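Long-range contacts in GENE 22 product (Bacillus phage spp1, PDB 2XC8), which is of unknown function but has a fold resembling a domain of the receptor-binding protein of lactococcal phage p2: residues B[5-10]-B[114-119]; B[9-14]-B[29-34]; B[55-60]-B[78-83]. One frame throughout, in Å; residues are numbered along the deposited sequence.

Contact 1. Residues B[5-10]-B[114-119]; sequences VNRKAV and FLYEKE
Val5 pairs with Phe114 in a parallel register that continues as Asn6 with Leu115, Arg7 with Tyr116 and Lys8 with Glu117. Four backbone bonds zip it up: Leu115 N to Val5 O, Arg7 N to Leu115 O, Glu117 N to Arg7 O and Ala9 N to Glu117 O. The last is nearly straight (174°), with Ala9 N 3.0 Å from Glu117 O. Val5 lies beside the Phe114 ring, its CB 3.9 Å from CD1. On the other face of the sheet, Asn6 ND2 rests 3.5 Å from Leu115 CB.

Lys8 CB sits 4.0 Å from Glu119 CG, and Lys8 CG lies 3.7 Å from Lys118 O. CD, anti at chi2 175°, is still near Lys118 O (4.2 Å), and the extended chain then brings CE to 4.2 Å from Glu117 OE1. NZ stays 5.4 Å from Glu117 OE1 and instead hydrogen-bonds to Asp120 O. Farther along, one water accepts from Glu119 N and donates to Ala9 O.

Strand 2-8 forms one edge of a five-stranded mixed sheet within this chain, and its pairing with strand 109-117 is the only parallel one there. Strand 109-117 continues the sheet toward strand 93-103, Tyr116 leans on Tyr12 of strand 11-13, and Asn6 OD1 takes a weak hydrogen bond from Lys18 of the second subunit.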
ATOM      1  N   VAL B   5      -2.052  -4.575   5.576  1.00 35.46           N
ATOM      2  CA  VAL B   5      -3.188  -5.433   5.906  1.00 35.82           C
ATOM      3  C   VAL B   5      -4.501  -4.825   5.406  1.00 38.79           C
ATOM      4  O   VAL B   5      -4.981  -3.816   5.930  1.00 36.78           O
ATOM      5  CB  VAL B   5      -3.248  -5.764   7.428  1.00 39.62           C
ATOM      6  CG1 VAL B   5      -4.549  -6.491   7.779  1.00 40.63           C
ATOM      7  CG2 VAL B   5      -2.056  -6.626   7.830  1.00 39.83           C
ATOM      8  N   ASN B   6      -5.052  -5.451   4.367  1.00 37.11           N
ATOM      9  CA  ASN B   6      -6.352  -5.084   3.820  1.00 36.98           C
ATOM     10  C   ASN B   6      -7.462  -5.794   4.586  1.00 41.13           C
ATOM     11  O   ASN B   6      -7.392  -7.007   4.801  1.00 42.07           O
ATOM     12  CB  ASN B   6      -6.438  -5.458   2.334  1.00 39.37           C
ATOM     13  CG  ASN B   6      -5.429  -4.711   1.475  1.00 61.30           C
ATOM     14  OD1 ASN B   6      -4.589  -5.322   0.814  1.00 56.00           O
ATOM     15  ND2 ASN B   6      -5.509  -3.384   1.479  1.00 52.55           N
ATOM     16  N   ARG B   7      -8.479  -5.042   5.003  1.00 36.26           N
ATOM     17  CA  ARG B   7      -9.634  -5.629   5.685  1.00 37.17           C
ATOM     18  C   ARG B   7     -10.959  -4.971   5.303  1.00 39.63           C
ATOM     19  O   ARG B   7     -11.043  -3.748   5.170  1.00 36.59           O
ATOM     20  CB  ARG B   7      -9.460  -5.600   7.209  1.00 38.14           C
ATOM     21  CG  ARG B   7     -10.502  -6.456   7.936  1.00 50.19           C
ATOM     22  CD  ARG B   7     -10.388  -6.350   9.446  1.00 60.73           C
ATOM     23  NE  ARG B   7     -11.121  -7.437  10.095  1.00 74.15           N
ATOM     24  CZ  ARG B   7     -10.550  -8.499  10.657  1.00 88.18           C
ATOM     25  NH1 ARG B   7      -9.225  -8.623  10.675  1.00 71.85           N
ATOM     26  NH2 ARG B   7     -11.306  -9.436  11.215  1.00 77.30           N
ATOM     27  N   LYS B   8     -11.985  -5.802   5.133  1.00 37.47           N
ATOM     28  CA  LYS B   8     -13.344  -5.337   4.879  1.00 36.82           C
ATOM     29  C   LYS B   8     -14.032  -4.991   6.195  1.00 38.95           C
ATOM     30  O   LYS B   8     -14.156  -5.839   7.084  1.00 39.32           O
ATOM     31  CB  LYS B   8     -14.144  -6.396   4.112  1.00 41.75           C
ATOM     32  CG  LYS B   8     -13.671  -6.614   2.682  1.00 55.34           C
ATOM     33  CD  LYS B   8     -14.425  -7.747   2.009  1.00 65.27           C
ATOM     34  CE  LYS B   8     -13.936  -7.956   0.584  1.00 75.41           C
ATOM     35  NZ  LYS B   8     -14.644  -9.080  -0.089  1.00 86.46           N
ATOM     36  N   ALA B   9     -14.467  -3.740   6.313  1.00 33.59           N
ATOM     37  CA  ALA B   9     -15.103  -3.245   7.533  1.00 32.91           C
ATOM     38  C   ALA B   9     -16.231  -2.265   7.222  1.00 36.59           C
ATOM     39  O   ALA B   9     -16.288  -1.697   6.128  1.00 35.11           O
ATOM     40  CB  ALA B   9     -14.065  -2.595   8.444  1.00 32.06           C
ATOM     41  N   VAL B  10     -17.127  -2.082   8.192  1.00 34.39           N
ATOM     42  CA  VAL B  10     -18.211  -1.102   8.092  1.00 33.32           C
ATOM     43  C   VAL B  10     -17.615   0.303   7.982  1.00 33.70           C
ATOM     44  O   VAL B  10     -17.984   1.077   7.097  1.00 32.18           O
ATOM     45  CB  VAL B  10     -19.182  -1.193   9.303  1.00 39.01           C
ATOM     46  CG1 VAL B  10     -20.292  -0.149   9.196  1.00 38.49           C
ATOM     47  CG2 VAL B  10     -19.780  -2.592   9.412  1.00 41.40           C
ATOM     48  N   PHE B 114      -2.666  -0.573   8.132  1.00 26.52           N
ATOM     49  CA  PHE B 114      -4.006  -1.144   8.015  1.00 28.11           C
ATOM     50  C   PHE B 114      -4.839  -0.343   7.018  1.00 33.34           C
ATOM     51  O   PHE B 114      -5.102   0.845   7.228  1.00 32.90           O
ATOM     52  CB  PHE B 114      -4.701  -1.190   9.382  1.00 30.50           C
ATOM     53  CG  PHE B 114      -4.105  -2.187  10.343  1.00 32.51           C
ATOM     54  CD1 PHE B 114      -4.553  -3.504  10.368  1.00 36.33           C
ATOM     55  CD2 PHE B 114      -3.106  -1.802  11.233  1.00 34.34           C
ATOM     56  CE1 PHE B 114      -4.007  -4.428  11.260  1.00 37.37           C
ATOM     57  CE2 PHE B 114      -2.554  -2.717  12.128  1.00 37.34           C
ATOM     58  CZ  PHE B 114      -3.005  -4.033  12.140  1.00 35.97           C
ATOM     59  N   LEU B 115      -5.241  -0.998   5.931  1.00 30.80           N
ATOM     60  CA  LEU B 115      -6.052  -0.361   4.895  1.00 31.22           C
ATOM     61  C   LEU B 115      -7.471  -0.915   4.896  1.00 37.05           C
ATOM     62  O   LEU B 115      -7.707  -2.054   4.481  1.00 38.46           O
ATOM     63  CB  LEU B 115      -5.410  -0.533   3.511  1.00 31.42           C
ATOM     64  CG  LEU B 115      -4.049   0.114   3.223  1.00 35.80           C
ATOM     65  CD1 LEU B 115      -3.601  -0.222   1.811  1.00 36.45           C
ATOM     66  CD2 LEU B 115      -4.084   1.628   3.418  1.00 37.79           C
ATOM     67  N   TYR B 116      -8.416  -0.103   5.364  1.00 33.68           N
ATOM     68  CA  TYR B 116      -9.802  -0.544   5.496  1.00 34.30           C
ATOM     69  C   TYR B 116     -10.558  -0.373   4.182  1.00 39.19           C
ATOM     70  O   TYR B 116     -10.442   0.648   3.498  1.00 38.70           O
ATOM     71  CB  TYR B 116     -10.445   0.018   6.768  1.00 35.31           C
ATOM     72  CG  TYR B 116      -9.728  -0.438   8.024  1.00 36.20           C
ATOM     73  CD1 TYR B 116      -9.965  -1.701   8.571  1.00 39.29           C
ATOM     74  CD2 TYR B 116      -8.791   0.384   8.647  1.00 35.24           C
ATOM     75  CE1 TYR B 116      -9.294  -2.126   9.717  1.00 40.07           C
ATOM     76  CE2 TYR B 116      -8.117  -0.030   9.792  1.00 35.91           C
ATOM     77  CZ  TYR B 116      -8.373  -1.284  10.321  1.00 44.01           C
ATOM     78  OH  TYR B 116      -7.709  -1.696  11.454  1.00 45.44           O
ATOM     79  N   GLU B 117     -11.340  -1.403   3.862  1.00 36.92           N
ATOM     80  CA  GLU B 117     -12.085  -1.448   2.613  1.00 37.52           C
ATOM     81  C   GLU B 117     -13.599  -1.613   2.781  1.00 42.10           C
ATOM     82  O   GLU B 117     -14.071  -2.002   3.854  1.00 41.83           O
ATOM     83  CB  GLU B 117     -11.518  -2.708   1.958  1.00 39.46           C
ATOM     84  CG  GLU B 117     -11.286  -2.646   0.460  1.00 52.11           C
ATOM     85  CD  GLU B 117     -10.681  -3.945  -0.058  1.00 71.70           C
ATOM     86  OE1 GLU B 117     -11.434  -4.759  -0.636  1.00 67.31           O
ATOM     87  OE2 GLU B 117      -9.461  -4.161   0.127  1.00 64.11           O
ATOM     88  N   LYS B 118     -14.349  -1.322   1.718  1.00 39.59           N
ATOM     89  CA  LYS B 118     -15.805  -1.525   1.683  1.00 41.25           C
ATOM     90  C   LYS B 118     -16.155  -3.017   1.675  1.00 47.90           C
ATOM     91  O   LYS B 118     -15.487  -3.811   1.007  1.00 46.94           O
ATOM     92  CB  LYS B 118     -16.404  -0.815   0.456  1.00 43.19           C
ATOM     93  CG  LYS B 118     -17.899  -1.063   0.180  1.00 61.80           C
ATOM     94  CD  LYS B 118     -18.803  -0.366   1.190  1.00 75.10           C
ATOM     95  CE  LYS B 118     -20.270  -0.326   0.700  1.00 89.47           C
ATOM     96  NZ  LYS B 118     -21.130   0.453   1.638  1.00 98.70           N
ATOM     97  N   GLU B 119     -17.201  -3.388   2.415  1.00 47.02           N
ATOM     98  CA  GLU B 119     -17.647  -4.784   2.514  1.00 49.29           C
ATOM     99  C   GLU B 119     -18.338  -5.294   1.240  1.00 55.67           C
ATOM    100  O   GLU B 119     -18.516  -4.541   0.277  1.00 55.27           O
ATOM    101  CB  GLU B 119     -18.554  -4.982   3.738  1.00 51.94           C
ATOM    102  CG  GLU B 119     -17.800  -5.081   5.067  1.00 61.53           C
ATOM    103  CD  GLU B 119     -18.710  -5.321   6.269  1.00 80.44           C
ATOM    104  OE1 GLU B 119     -19.945  -5.168   6.141  1.00 71.45           O
ATOM    105  OE2 GLU B 119     -18.182  -5.660   7.349  1.00 71.44           O
TER
HETATM  106  O   HOH W   1     -18.565  -1.561   4.268  1.00 28.28           O

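Contact 2. Residues B[9-14]-B[29-34]; sequences AVWYLT and GELHKG
Tyr12 and His32 form the central hydrogen-bonded pair of an antiparallel ladder, flanked by the non-hydrogen-bonded pairs Trp11-Lys33 and Leu13-Leu31, with strand axes 4.7 Å apart. His32 N gives Tyr12 O an almost straight bond, and Gly34 N reaches Val10 O from above its carbonyl plane.

On one face, Tyr12 carries CG between its backbone N and carbonyl carbon (chi1 63°), and the ring lies against His32. The two ring planes are within 6° of parallel but slid apart, with centroids 4.6 Å from each other. What lies over the Tyr12 ring is chiefly His32 CB, a CH-pi contact 3.5 Å from the centroid. A water links the polar rims, contacting Tyr12 OH and His32 ND1 and donating to Gly34 O.

The opposite face looks inward. Here the antiparallel sheet holding strands 11-13 and 23-33 packs on the mixed sheet, in the manner of a beta sandwich: Trp11 touches Arg93 and Met64, and Leu31 touches Ile95 and Leu62. Lys33 lays its extended chain across one face of the indole: CB makes a CH-pi contact 3.7 Å from the centroid of the six-membered ring, and CG lies above the rim, 3.5 Å from Trp11 CZ2, before NZ forms a salt bridge with Glu36. Leu31 CG instead meets the indole edge, in its plane, 3.8 Å from Trp11 CE3. At the far end, Thr14 OG1 accepts a bent bond (138°) from Glu30 N at 2.9 Å.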
ATOM      1  N   ALA B   9     -14.467  -3.740   6.313  1.00 33.59           N
ATOM      2  CA  ALA B   9     -15.103  -3.245   7.533  1.00 32.91           C
ATOM      3  C   ALA B   9     -16.231  -2.265   7.222  1.00 36.59           C
ATOM      4  O   ALA B   9     -16.288  -1.697   6.128  1.00 35.11           O
ATOM      5  CB  ALA B   9     -14.065  -2.595   8.444  1.00 32.06           C
ATOM      6  N   VAL B  10     -17.127  -2.082   8.192  1.00 34.39           N
ATOM      7  CA  VAL B  10     -18.211  -1.102   8.092  1.00 33.32           C
ATOM      8  C   VAL B  10     -17.615   0.303   7.982  1.00 33.70           C
ATOM      9  O   VAL B  10     -17.984   1.077   7.097  1.00 32.18           O
ATOM     10  CB  VAL B  10     -19.182  -1.193   9.303  1.00 39.01           C
ATOM     11  CG1 VAL B  10     -20.292  -0.149   9.196  1.00 38.49           C
ATOM     12  CG2 VAL B  10     -19.780  -2.592   9.412  1.00 41.40           C
ATOM     13  N   TRP B  11     -16.686   0.610   8.886  1.00 29.35           N
ATOM     14  CA  TRP B  11     -15.922   1.850   8.836  1.00 26.95           C
ATOM     15  C   TRP B  11     -14.676   1.654   7.982  1.00 28.12           C
ATOM     16  O   TRP B  11     -13.805   0.848   8.319  1.00 28.12           O
ATOM     17  CB  TRP B  11     -15.523   2.298  10.243  1.00 25.94           C
ATOM     18  CG  TRP B  11     -16.659   2.800  11.077  1.00 28.01           C
ATOM     19  CD1 TRP B  11     -17.463   2.061  11.894  1.00 32.98           C
ATOM     20  CD2 TRP B  11     -17.110   4.156  11.187  1.00 27.22           C
ATOM     21  NE1 TRP B  11     -18.392   2.870  12.505  1.00 33.17           N
ATOM     22  CE2 TRP B  11     -18.198   4.161  12.089  1.00 32.96           C
ATOM     23  CE3 TRP B  11     -16.704   5.366  10.611  1.00 27.02           C
ATOM     24  CZ2 TRP B  11     -18.883   5.330  12.430  1.00 32.49           C
ATOM     25  CZ3 TRP B  11     -17.388   6.527  10.948  1.00 28.63           C
ATOM     26  CH2 TRP B  11     -18.467   6.500  11.849  1.00 30.85           C
ATOM     27  N   TYR B  12     -14.601   2.386   6.874  1.00 22.00           N
ATOM     28  CA  TYR B  12     -13.444   2.306   5.985  1.00 20.24           C
ATOM     29  C   TYR B  12     -12.950   3.672   5.518  1.00 24.06           C
ATOM     30  O   TYR B  12     -13.719   4.633   5.434  1.00 24.44           O
ATOM     31  CB  TYR B  12     -13.715   1.367   4.798  1.00 21.17           C
ATOM     32  CG  TYR B  12     -14.824   1.792   3.857  1.00 21.84           C
ATOM     33  CD1 TYR B  12     -14.539   2.493   2.685  1.00 22.71           C
ATOM     34  CD2 TYR B  12     -16.153   1.464   4.121  1.00 23.28           C
ATOM     35  CE1 TYR B  12     -15.552   2.874   1.809  1.00 22.72           C
ATOM     36  CE2 TYR B  12     -17.173   1.840   3.253  1.00 23.94           C
ATOM     37  CZ  TYR B  12     -16.865   2.543   2.098  1.00 28.19           C
ATOM     38  OH  TYR B  12     -17.871   2.920   1.237  1.00 27.37           O
ATOM     39  N   LEU B  13     -11.655   3.734   5.218  1.00 20.20           N
ATOM     40  CA  LEU B  13     -10.983   4.976   4.858  1.00 19.25           C
ATOM     41  C   LEU B  13     -10.397   4.888   3.450  1.00 24.25           C
ATOM     42  O   LEU B  13      -9.655   3.955   3.134  1.00 24.43           O
ATOM     43  CB  LEU B  13      -9.885   5.282   5.886  1.00 19.01           C
ATOM     44  CG  LEU B  13      -9.082   6.583   5.794  1.00 23.81           C
ATOM     45  CD1 LEU B  13      -9.953   7.802   6.065  1.00 23.35           C
ATOM     46  CD2 LEU B  13      -7.905   6.545   6.758  1.00 27.37           C
ATOM     47  N   THR B  14     -10.739   5.865   2.610  1.00 22.04           N
ATOM     48  CA  THR B  14     -10.289   5.891   1.216  1.00 23.04           C
ATOM     49  C   THR B  14      -8.944   6.603   1.049  1.00 27.88           C
ATOM     50  O   THR B  14      -8.401   6.670  -0.059  1.00 29.10           O
ATOM     51  CB  THR B  14     -11.340   6.535   0.279  1.00 29.30           C
ATOM     52  OG1 THR B  14     -11.611   7.876   0.707  1.00 30.51           O
ATOM     53  CG2 THR B  14     -12.636   5.728   0.279  1.00 25.80           C
ATOM     54  N   GLY B  29      -8.621  12.059   2.300  1.00 22.60           N
ATOM     55  CA  GLY B  29      -9.603  11.063   1.896  1.00 22.25           C
ATOM     56  C   GLY B  29     -10.933  11.179   2.604  1.00 26.34           C
ATOM     57  O   GLY B  29     -11.306  12.252   3.086  1.00 26.45           O
ATOM     58  N   GLU B  30     -11.646  10.059   2.659  1.00 22.39           N
ATOM     59  CA  GLU B  30     -12.985  10.017   3.229  1.00 21.67           C
ATOM     60  C   GLU B  30     -13.163   8.824   4.154  1.00 25.79           C
ATOM     61  O   GLU B  30     -12.814   7.693   3.804  1.00 26.29           O
ATOM     62  CB  GLU B  30     -14.038   9.959   2.120  1.00 23.19           C
ATOM     63  CG  GLU B  30     -14.161  11.226   1.289  1.00 33.49           C
ATOM     64  CD  GLU B  30     -15.128  11.072   0.130  1.00 49.93           C
ATOM     65  OE1 GLU B  30     -16.004  11.947  -0.029  1.00 40.26           O
ATOM     66  OE2 GLU B  30     -15.016  10.079  -0.620  1.00 44.04           O
ATOM     67  N   LEU B  31     -13.706   9.091   5.337  1.00 21.26           N
ATOM     68  CA  LEU B  31     -14.096   8.038   6.261  1.00 20.85           C
ATOM     69  C   LEU B  31     -15.562   7.700   6.020  1.00 24.14           C
ATOM     70  O   LEU B  31     -16.427   8.576   6.083  1.00 22.89           O
ATOM     71  CB  LEU B  31     -13.874   8.482   7.710  1.00 20.90           C
ATOM     72  CG  LEU B  31     -14.166   7.485   8.839  1.00 26.74           C
ATOM     73  CD1 LEU B  31     -13.202   6.305   8.810  1.00 26.88           C
ATOM     74  CD2 LEU B  31     -14.107   8.185  10.187  1.00 28.80           C
ATOM     75  N   HIS B  32     -15.830   6.429   5.736  1.00 21.35           N
ATOM     76  CA  HIS B  32     -17.187   5.963   5.470  1.00 21.59           C
ATOM     77  C   HIS B  32     -17.758   5.047   6.544  1.00 26.14           C
ATOM     78  O   HIS B  32     -17.070   4.158   7.049  1.00 26.44           O
ATOM     79  CB  HIS B  32     -17.239   5.149   4.179  1.00 22.85           C
ATOM     80  CG  HIS B  32     -16.967   5.939   2.938  1.00 25.57           C
ATOM     81  ND1 HIS B  32     -17.944   6.220   2.007  1.00 27.92           N
ATOM     82  CD2 HIS B  32     -15.823   6.484   2.459  1.00 26.70           C
ATOM     83  CE1 HIS B  32     -17.416   6.914   1.014  1.00 26.89           C
ATOM     84  NE2 HIS B  32     -16.131   7.088   1.264  1.00 26.82           N
ATOM     85  N   LYS B  33     -19.025   5.278   6.877  1.00 22.90           N
ATOM     86  CA  LYS B  33     -19.731   4.446   7.842  1.00 24.18           C
ATOM     87  C   LYS B  33     -20.720   3.658   6.983  1.00 30.06           C
ATOM     88  O   LYS B  33     -21.889   4.036   6.847  1.00 30.35           O
ATOM     89  CB  LYS B  33     -20.459   5.276   8.908  1.00 26.49           C
ATOM     90  CG  LYS B  33     -21.232   4.463   9.944  1.00 38.18           C
ATOM     91  CD  LYS B  33     -22.101   5.364  10.810  1.00 45.40           C
ATOM     92  CE  LYS B  33     -22.900   4.563  11.824  1.00 54.52           C
ATOM     93  NZ  LYS B  33     -23.815   5.428  12.620  1.00 63.99           N
ATOM     94  N   GLY B  34     -20.231   2.570   6.389  1.00 27.44           N
ATOM     95  CA  GLY B  34     -21.010   1.779   5.435  1.00 28.64           C
ATOM     96  C   GLY B  34     -21.414   2.618   4.239  1.00 32.27           C
ATOM     97  O   GLY B  34     -20.564   3.224   3.581  1.00 30.63           O
TER
HETATM   98  O   HOH W   2     -20.444   4.917   1.441  1.00 36.34           O

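Contact 3. Residues B[55-60]-B[78-83]; sequences PVEYML and AYLDGE
Ala78 pairs with Glu57 at the open end of a beta hairpin, where strand 71-79, an outermost strand of the mixed sheet, runs antiparallel to strand 56-64. Two backbone bonds clasp the pair: Ala78 N to Glu57 O, and Glu57 N to Ala78 O at 2.7 Å, both donors lying in the plane of the carbonyl they meet. Ala78 CB shares a face of the sheet with the Glu57 side chain and also packs on Cys86, which is disulfide-bonded to Cys76.

Tyr79 follows on the other face, beside Val56 and pointing the same way, with CD1 4.0 Å from Val56 CG2. Its hydroxyl has a weak hydrogen bond with Lys77 NZ.

Leu80 then turns the chain as the centre of an inverse gamma turn, closed by a weak bond from Asp81 N to Tyr79 O. Its own N still reaches back to Pro55 O, 2.8 Å away and nearly along the C=O axis. Leu80 CD1 lies 3.8 Å from Pro55 CB, and CD2 comes to 3.5 Å from Glu57 OE2. The Glu57 chain, extended beyond CG (chi2 -180°), crosses Leu80 at about a right angle.

Asp81 and Gly82 lead the backbone away from the hairpin. Asp81 closes an Asx turn around Gly82, its OD1 accepting from Glu83 N at 3.1 Å from above the carboxylate plane.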
ATOM      1  N   PRO B  55      14.417   1.538  20.655  1.00 20.02           N
ATOM      2  CA  PRO B  55      13.587   1.413  19.463  1.00 19.46           C
ATOM      3  C   PRO B  55      12.423   2.351  19.757  1.00 23.95           C
ATOM      4  O   PRO B  55      12.087   2.570  20.923  1.00 23.14           O
ATOM      5  CB  PRO B  55      13.107  -0.044  19.503  1.00 20.67           C
ATOM      6  CG  PRO B  55      14.082  -0.769  20.356  1.00 25.24           C
ATOM      7  CD  PRO B  55      14.601   0.233  21.325  1.00 20.78           C
ATOM      8  N   VAL B  56      11.821   2.902  18.707  1.00 21.42           N
ATOM      9  CA  VAL B  56      10.715   3.842  18.866  1.00 21.37           C
ATOM     10  C   VAL B  56       9.432   3.283  18.255  1.00 24.85           C
ATOM     11  O   VAL B  56       9.426   2.845  17.104  1.00 24.38           O
ATOM     12  CB  VAL B  56      11.036   5.220  18.236  1.00 25.87           C
ATOM     13  CG1 VAL B  56       9.914   6.194  18.506  1.00 25.79           C
ATOM     14  CG2 VAL B  56      12.345   5.774  18.776  1.00 26.47           C
ATOM     15  N   GLU B  57       8.352   3.304  19.034  1.00 21.22           N
ATOM     16  CA  GLU B  57       7.037   2.881  18.558  1.00 21.07           C
ATOM     17  C   GLU B  57       6.220   4.085  18.104  1.00 24.47           C
ATOM     18  O   GLU B  57       6.063   5.054  18.848  1.00 23.46           O
ATOM     19  CB  GLU B  57       6.277   2.134  19.655  1.00 22.66           C
ATOM     20  CG  GLU B  57       6.851   0.775  20.015  1.00 35.43           C
ATOM     21  CD  GLU B  57       6.058   0.078  21.107  1.00 57.47           C
ATOM     22  OE1 GLU B  57       5.433   0.768  21.942  1.00 56.55           O
ATOM     23  OE2 GLU B  57       6.066  -1.171  21.132  1.00 47.80           O
ATOM     24  N   TYR B  58       5.705   4.014  16.879  1.00 21.27           N
ATOM     25  CA  TYR B  58       4.836   5.055  16.342  1.00 21.15           C
ATOM     26  C   TYR B  58       3.414   4.541  16.189  1.00 28.09           C
ATOM     27  O   TYR B  58       3.188   3.469  15.622  1.00 25.93           O
ATOM     28  CB  TYR B  58       5.359   5.563  14.999  1.00 20.75           C
ATOM     29  CG  TYR B  58       6.591   6.425  15.118  1.00 20.38           C
ATOM     30  CD1 TYR B  58       6.483   7.798  15.344  1.00 21.75           C
ATOM     31  CD2 TYR B  58       7.864   5.873  15.004  1.00 20.59           C
ATOM     32  CE1 TYR B  58       7.613   8.597  15.455  1.00 21.51           C
ATOM     33  CE2 TYR B  58       9.000   6.663  15.111  1.00 21.48           C
ATOM     34  CZ  TYR B  58       8.867   8.023  15.339  1.00 25.59           C
ATOM     35  OH  TYR B  58       9.986   8.813  15.446  1.00 19.62           O
HETATM   36  N   MSE B  59       2.468   5.314  16.679  1.00 29.80           N
HETATM   37  CA  MSE B  59       1.073   4.988  16.638  1.00 32.57           C
HETATM   38  C   MSE B  59       0.165   6.076  16.157  1.00 31.68           C
HETATM   39  O   MSE B  59       0.090   7.124  16.714  1.00 30.14           O
HETATM   40  CB  MSE B  59       0.626   4.567  18.008  1.00 38.00           C
HETATM   41  CG  MSE B  59      -0.082   3.287  17.994  1.00 49.96           C
HETATM   42 SE   MSE B  59       0.960   1.783  18.462  1.00 63.49          SE
HETATM   43  CE  MSE B  59       0.248   1.653  20.184  1.00 60.48           C
ATOM     44  N   LEU B  60      -0.544   5.790  15.091  1.00 25.91           N
ATOM     45  CA  LEU B  60      -1.424   6.785  14.488  1.00 24.40           C
ATOM     46  C   LEU B  60      -2.891   6.460  14.769  1.00 25.20           C
ATOM     47  O   LEU B  60      -3.348   5.344  14.516  1.00 23.43           O
ATOM     48  CB  LEU B  60      -1.164   6.878  12.979  1.00 24.10           C
ATOM     49  CG  LEU B  60      -1.890   7.948  12.156  1.00 28.39           C
ATOM     50  CD1 LEU B  60      -1.435   9.357  12.526  1.00 28.32           C
ATOM     51  CD2 LEU B  60      -1.680   7.697  10.671  1.00 29.66           C
ATOM     52  N   ALA B  78       6.468   6.315  21.394  1.00 25.54           N
ATOM     53  CA  ALA B  78       6.993   5.706  22.612  1.00 25.57           C
ATOM     54  C   ALA B  78       8.405   5.176  22.414  1.00 30.07           C
ATOM     55  O   ALA B  78       8.704   4.533  21.407  1.00 29.22           O
ATOM     56  CB  ALA B  78       6.072   4.594  23.095  1.00 26.02           C
ATOM     57  N   TYR B  79       9.266   5.455  23.387  1.00 27.57           N
ATOM     58  CA  TYR B  79      10.629   4.946  23.392  1.00 27.69           C
ATOM     59  C   TYR B  79      10.650   3.635  24.167  1.00 31.14           C
ATOM     60  O   TYR B  79      10.304   3.604  25.352  1.00 30.58           O
ATOM     61  CB  TYR B  79      11.580   5.967  24.024  1.00 29.89           C
ATOM     62  CG  TYR B  79      11.643   7.289  23.287  1.00 32.81           C
ATOM     63  CD1 TYR B  79      12.661   7.550  22.370  1.00 35.31           C
ATOM     64  CD2 TYR B  79      10.682   8.280  23.505  1.00 34.23           C
ATOM     65  CE1 TYR B  79      12.724   8.762  21.689  1.00 37.96           C
ATOM     66  CE2 TYR B  79      10.734   9.494  22.827  1.00 35.68           C
ATOM     67  CZ  TYR B  79      11.756   9.729  21.923  1.00 43.56           C
ATOM     68  OH  TYR B  79      11.814  10.928  21.253  1.00 45.40           O
ATOM     69  N   LEU B  80      11.035   2.555  23.490  1.00 27.81           N
ATOM     70  CA  LEU B  80      11.071   1.231  24.111  1.00 27.90           C
ATOM     71  C   LEU B  80      12.217   1.100  25.113  1.00 31.53           C
ATOM     72  O   LEU B  80      13.278   0.548  24.803  1.00 31.21           O
ATOM     73  CB  LEU B  80      11.132   0.117  23.055  1.00 27.98           C
ATOM     74  CG  LEU B  80       9.833  -0.310  22.359  1.00 33.01           C
ATOM     75  CD1 LEU B  80      10.118  -1.430  21.361  1.00 32.85           C
ATOM     76  CD2 LEU B  80       8.772  -0.757  23.368  1.00 36.56           C
ATOM     77  N   ASP B  81      11.988   1.625  26.314  1.00 27.82           N
ATOM     78  CA  ASP B  81      12.946   1.530  27.415  1.00 27.73           C
ATOM     79  C   ASP B  81      12.375   0.727  28.587  1.00 31.42           C
ATOM     80  O   ASP B  81      13.061   0.491  29.586  1.00 31.66           O
ATOM     81  CB  ASP B  81      13.405   2.928  27.867  1.00 29.77           C
ATOM     82  CG  ASP B  81      12.256   3.819  28.340  1.00 38.95           C
ATOM     83  OD1 ASP B  81      11.077   3.401  28.278  1.00 38.44           O
ATOM     84  OD2 ASP B  81      12.542   4.955  28.775  1.00 46.36           O
ATOM     85  N   GLY B  82      11.116   0.309  28.448  1.00 27.16           N
ATOM     86  CA  GLY B  82      10.425  -0.484  29.463  1.00 27.13           C
ATOM     87  C   GLY B  82       9.544   0.324  30.399  1.00 31.86           C
ATOM     88  O   GLY B  82       8.853  -0.240  31.252  1.00 32.33           O
ATOM     89  N   GLU B  83       9.526   1.635  30.236  1.00 28.60           N
ATOM     90  CA  GLU B  83       8.801   2.529  31.116  1.00 28.98           C
ATOM     91  C   GLU B  83       7.567   3.175  30.565  1.00 32.21           C
ATOM     92  O   GLU B  83       6.883   3.870  31.230  1.00 32.92           O
ATOM     93  CB  GLU B  83       9.700   3.633  31.576  1.00 30.94           C
ATOM     94  CG  GLU B  83      10.094   3.506  32.980  1.00 46.34           C
ATOM     95  CD  GLU B  83      11.473   3.869  33.130  1.00 75.53           C
ATOM     96  OE1 GLU B  83      11.792   4.696  34.000  1.00 76.45           O
ATOM     97  OE2 GLU B  83      12.248   3.327  32.348  1.00 75.34           O
TER

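Overall arrangement
From the N terminus, the chain runs along strand 2-8 and passes through Ala9 and Val10 into strand 11-13 of the other sheet, so contacts 1 and 2 begin from the same stretch and share those two residues. Contact 2 closes first, bringing 29-34 back to 9-14 within the antiparallel sheet. Contact 3 follows in series, closing the 56-64/71-79 hairpin. Contact 1 closes last, when 114-119 returns beside 5-10, and contact 3 is nested inside that long loop. Contacts 1 and 3 lie toward the two outer strands of the mixed sheet, their centres about 26 Å apart. Contacts 1 and 2 touch, Lys118 lying against Tyr12, and join the mixed sheet to the antiparallel one.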